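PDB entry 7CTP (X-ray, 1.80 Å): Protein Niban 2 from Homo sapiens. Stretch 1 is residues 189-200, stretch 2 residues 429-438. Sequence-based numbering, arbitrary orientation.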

# COMPACT_ATOMS: atom_id res chain seq x y z
N CYS A 189 6.09 2.74 -10.55
CA CYS A 189 4.68 2.99 -10.86
C CYS A 189 3.77 2.16 -9.96
O CYS A 189 2.80 2.67 -9.39
CB CYS A 189 4.39 2.66 -12.32
SG CYS A 189 5.05 3.85 -13.53
N ILE A 190 4.05 0.86 -9.87
CA ILE A 190 3.21 -0.04 -9.07
C ILE A 190 3.23 0.37 -7.61
O ILE A 190 2.19 0.44 -6.94
CB ILE A 190 3.67 -1.50 -9.25
CG1 ILE A 190 3.40 -1.97 -10.68
CG2 ILE A 190 2.99 -2.38 -8.21
CD1 ILE A 190 4.14 -3.27 -11.02
N ARG A 191 4.43 0.64 -7.08
CA ARG A 191 4.55 1.02 -5.68
C ARG A 191 3.78 2.31 -5.40
O ARG A 191 3.09 2.42 -4.38
CB ARG A 191 6.03 1.19 -5.31
CG ARG A 191 6.32 1.50 -3.85
CD ARG A 191 7.81 1.84 -3.66
NE ARG A 191 8.68 0.75 -4.10
CZ ARG A 191 9.43 0.79 -5.20
NH1 ARG A 191 10.18 -0.26 -5.52
NH2 ARG A 191 9.42 1.86 -5.98
N HIS A 192 3.88 3.27 -6.33
CA HIS A 192 3.20 4.55 -6.15
C HIS A 192 1.68 4.37 -6.19
O HIS A 192 0.96 4.89 -5.33
CB HIS A 192 3.67 5.53 -7.23
CG HIS A 192 3.11 6.91 -7.07
ND1 HIS A 192 3.72 7.88 -6.30
CD2 HIS A 192 2.00 7.49 -7.58
CE1 HIS A 192 3.00 8.99 -6.33
NE2 HIS A 192 1.95 8.78 -7.11
N CYS A 193 1.18 3.64 -7.19
CA CYS A 193 -0.27 3.42 -7.30
C CYS A 193 -0.81 2.55 -6.17
O CYS A 193 -1.96 2.73 -5.77
CB CYS A 193 -0.62 2.82 -8.66
SG CYS A 193 -0.26 3.91 -10.08
N ASN A 194 -0.01 1.62 -5.64
CA ASN A 194 -0.46 0.82 -4.50
C ASN A 194 -0.69 1.69 -3.27
O ASN A 194 -1.57 1.38 -2.46
CB ASN A 194 0.56 -0.27 -4.17
CG ASN A 194 0.47 -1.46 -5.08
OD1 ASN A 194 -0.49 -1.61 -5.83
ND2 ASN A 194 1.47 -2.34 -5.01
N ASN A 195 0.08 2.76 -3.12
CA ASN A 195 0.02 3.65 -1.97
C ASN A 195 -1.12 4.66 -2.15
O ASN A 195 -0.93 5.88 -2.19
CB ASN A 195 1.37 4.32 -1.80
CG ASN A 195 1.52 5.08 -0.49
OD1 ASN A 195 1.20 4.56 0.58
ND2 ASN A 195 2.07 6.30 -0.57
N GLY A 196 -2.33 4.12 -2.30
CA GLY A 196 -3.46 4.92 -2.72
C GLY A 196 -4.28 5.56 -1.62
O GLY A 196 -5.13 6.39 -1.92
N ILE A 197 -4.05 5.18 -0.37
CA ILE A 197 -4.75 5.79 0.77
C ILE A 197 -3.69 6.43 1.68
O ILE A 197 -2.90 5.70 2.28
CB ILE A 197 -5.57 4.74 1.54
CG1 ILE A 197 -6.64 4.11 0.65
CG2 ILE A 197 -6.20 5.38 2.78
CD1 ILE A 197 -7.33 2.92 1.30
N PRO A 198 -3.66 7.75 1.80
CA PRO A 198 -2.61 8.41 2.60
C PRO A 198 -2.52 7.84 4.01
O PRO A 198 -3.53 7.72 4.71
CB PRO A 198 -3.04 9.88 2.61
CG PRO A 198 -3.88 10.04 1.38
CD PRO A 198 -4.55 8.72 1.13
N GLU A 199 -1.30 7.48 4.42
CA GLU A 199 -1.12 6.87 5.74
C GLU A 199 -1.44 7.82 6.88
O GLU A 199 -1.79 7.38 7.98
CB GLU A 199 0.32 6.33 5.89
CG GLU A 199 0.66 5.89 7.33
CD GLU A 199 2.08 5.40 7.50
OE1 GLU A 199 2.33 4.19 7.29
OE2 GLU A 199 2.96 6.23 7.85
N ASP A 200 -1.36 9.13 6.65
CA ASP A 200 -1.72 10.09 7.68
C ASP A 200 -3.14 10.62 7.50
O ASP A 200 -3.47 11.67 8.06
CB ASP A 200 -0.70 11.23 7.72
CG ASP A 200 0.73 10.71 7.80
OD1 ASP A 200 1.58 11.17 7.01
OD2 ASP A 200 0.98 9.81 8.63
N LYS A 429 7.20 -5.34 2.42
CA LYS A 429 8.20 -4.77 1.53
C LYS A 429 7.71 -3.47 0.90
O LYS A 429 8.46 -2.50 0.82
CB LYS A 429 8.61 -5.76 0.45
CG LYS A 429 9.21 -7.03 1.00
CD LYS A 429 9.49 -8.07 -0.08
CE LYS A 429 9.43 -7.49 -1.48
NZ LYS A 429 9.66 -8.55 -2.50
N GLN A 430 6.44 -3.46 0.46
CA GLN A 430 5.87 -2.26 -0.13
C GLN A 430 5.84 -1.11 0.87
O GLN A 430 6.25 0.02 0.56
CB GLN A 430 4.47 -2.57 -0.67
CG GLN A 430 3.49 -1.40 -0.75
CD GLN A 430 3.52 -0.68 -2.09
OE1 GLN A 430 3.78 -1.28 -3.15
NE2 GLN A 430 3.23 0.62 -2.07
N ARG A 431 5.39 -1.39 2.10
CA ARG A 431 5.30 -0.33 3.10
C ARG A 431 6.68 0.18 3.49
O ARG A 431 6.89 1.39 3.61
CB ARG A 431 4.54 -0.82 4.33
CG ARG A 431 3.12 -1.25 4.03
CD ARG A 431 2.13 -0.80 5.09
NE ARG A 431 0.78 -1.25 4.78
CZ ARG A 431 0.04 -2.01 5.59
NH1 ARG A 431 -1.19 -2.37 5.22
NH2 ARG A 431 0.54 -2.41 6.76
N ALA A 432 7.65 -0.73 3.66
CA ALA A 432 9.01 -0.29 4.00
C ALA A 432 9.59 0.62 2.91
O ALA A 432 10.25 1.62 3.22
CB ALA A 432 9.92 -1.50 4.22
N GLN A 433 9.35 0.28 1.64
CA GLN A 433 9.90 1.08 0.55
C GLN A 433 9.25 2.46 0.49
O GLN A 433 9.92 3.46 0.22
CB GLN A 433 9.75 0.33 -0.77
CG GLN A 433 10.59 -0.94 -0.80
CD GLN A 433 10.39 -1.78 -2.04
OE1 GLN A 433 9.36 -1.70 -2.71
NE2 GLN A 433 11.39 -2.60 -2.36
N ILE A 434 7.94 2.53 0.76
CA ILE A 434 7.28 3.83 0.77
C ILE A 434 7.86 4.71 1.88
O ILE A 434 8.10 5.91 1.68
CB ILE A 434 5.75 3.66 0.91
CG1 ILE A 434 5.13 3.28 -0.44
CG2 ILE A 434 5.10 4.95 1.43
CD1 ILE A 434 5.28 4.33 -1.53
N HIS A 435 8.10 4.13 3.06
CA HIS A 435 8.74 4.89 4.13
C HIS A 435 10.12 5.38 3.70
O HIS A 435 10.51 6.51 4.04
CB HIS A 435 8.88 4.05 5.41
CG HIS A 435 7.60 3.79 6.13
ND1 HIS A 435 6.76 4.80 6.55
CD2 HIS A 435 7.02 2.63 6.53
CE1 HIS A 435 5.71 4.27 7.17
NE2 HIS A 435 5.85 2.95 7.17
N MET A 436 10.88 4.56 2.97
CA MET A 436 12.20 5.00 2.52
C MET A 436 12.08 6.20 1.59
O MET A 436 12.88 7.14 1.68
CB MET A 436 12.94 3.86 1.83
CG MET A 436 13.39 2.77 2.77
SD MET A 436 14.11 1.40 1.84
CE MET A 436 13.77 0.07 2.97
N ARG A 437 11.10 6.18 0.69
CA ARG A 437 10.89 7.30 -0.21
C ARG A 437 10.53 8.56 0.57
O ARG A 437 11.06 9.65 0.29
CB ARG A 437 9.80 6.97 -1.23
CG ARG A 437 9.71 7.96 -2.39
CD ARG A 437 8.66 7.52 -3.41
NE ARG A 437 7.30 7.66 -2.88
CZ ARG A 437 6.20 7.60 -3.63
NH1 ARG A 437 6.31 7.40 -4.94
NH2 ARG A 437 5.00 7.74 -3.07
N GLU A 438 9.65 8.42 1.55
CA GLU A 438 9.25 9.56 2.38
C GLU A 438 10.46 10.14 3.11
O GLU A 438 10.66 11.36 3.12
CB GLU A 438 8.18 9.12 3.38
CG GLU A 438 6.85 8.78 2.72
CD GLU A 438 5.89 8.04 3.64
OE1 GLU A 438 4.69 8.01 3.32
OE2 GLU A 438 6.34 7.50 4.67
O HOH W 1 11.10 -3.56 -5.15
O HOH W 2 2.07 7.37 -3.55

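The last turns of one helix (189-194) cross the helix of stretch 2 (429-438) almost at right angles, 93° between their directions, with 10.4 Å between axes at closest approach. That gap is bridged mainly by long polar side chains, and 542 Å² of surface is buried in total; Arg191 is the most heavily covered residue, with 100 Å² under the other stretch. Gln430, whose CA lies 6.6 Å from Arg191 CA, uses both ends of its amide: NE2 donates to Arg191 O (2.9 Å), and OE1 accepts from Asn194 ND2 (3.1 Å). A primary amide both donates and accepts, so it can serve a carbonyl and an amide at once. Arg191 O also receives Asn195 N (3.3 Å) within its own stretch; near the helix end, this carbonyl serves both the final turn and the partner helix. Arg431 points away. Gln433, buried, points toward stretch 1, and its OE1 lies at the edge of the Arg191 guanidinium, satisfied by NE (2.9 Å) and, less directly, NH1 (3.3 Å). Water 1 accepts from Gln433 NE2 (3.0 Å) and weakly from Arg191 NH1 (3.4 Å), linking the same pair a second time. Ile434 adds the apolar part: its CD1 packs 3.8 Å from Arg191 CG, against the aliphatic stem of a buried arginine whose guanidinium is hydrogen-bonded, and Ile434 CG2 lies 3.9 Å from Asn195 ND2. Farther out, His435 CE1 comes within 3.4 Å of OE1 of the exposed, poorly ordered Glu199. Arg437, extended through chi1 and chi2 (both t), reaches the His192 ring edge, where NH1 donates to ND1 (3.0 Å), a nitrogen unprotonated in this bond, and NH2 adds a weak bond to ND1 (3.5 Å). Water 2 accepts from Arg437 NH2 (3.0 Å) and Asn195 ND2 (3.2 Å) and donates to His192 O (3.2 Å), tying the guanidinium to the end of the first helix.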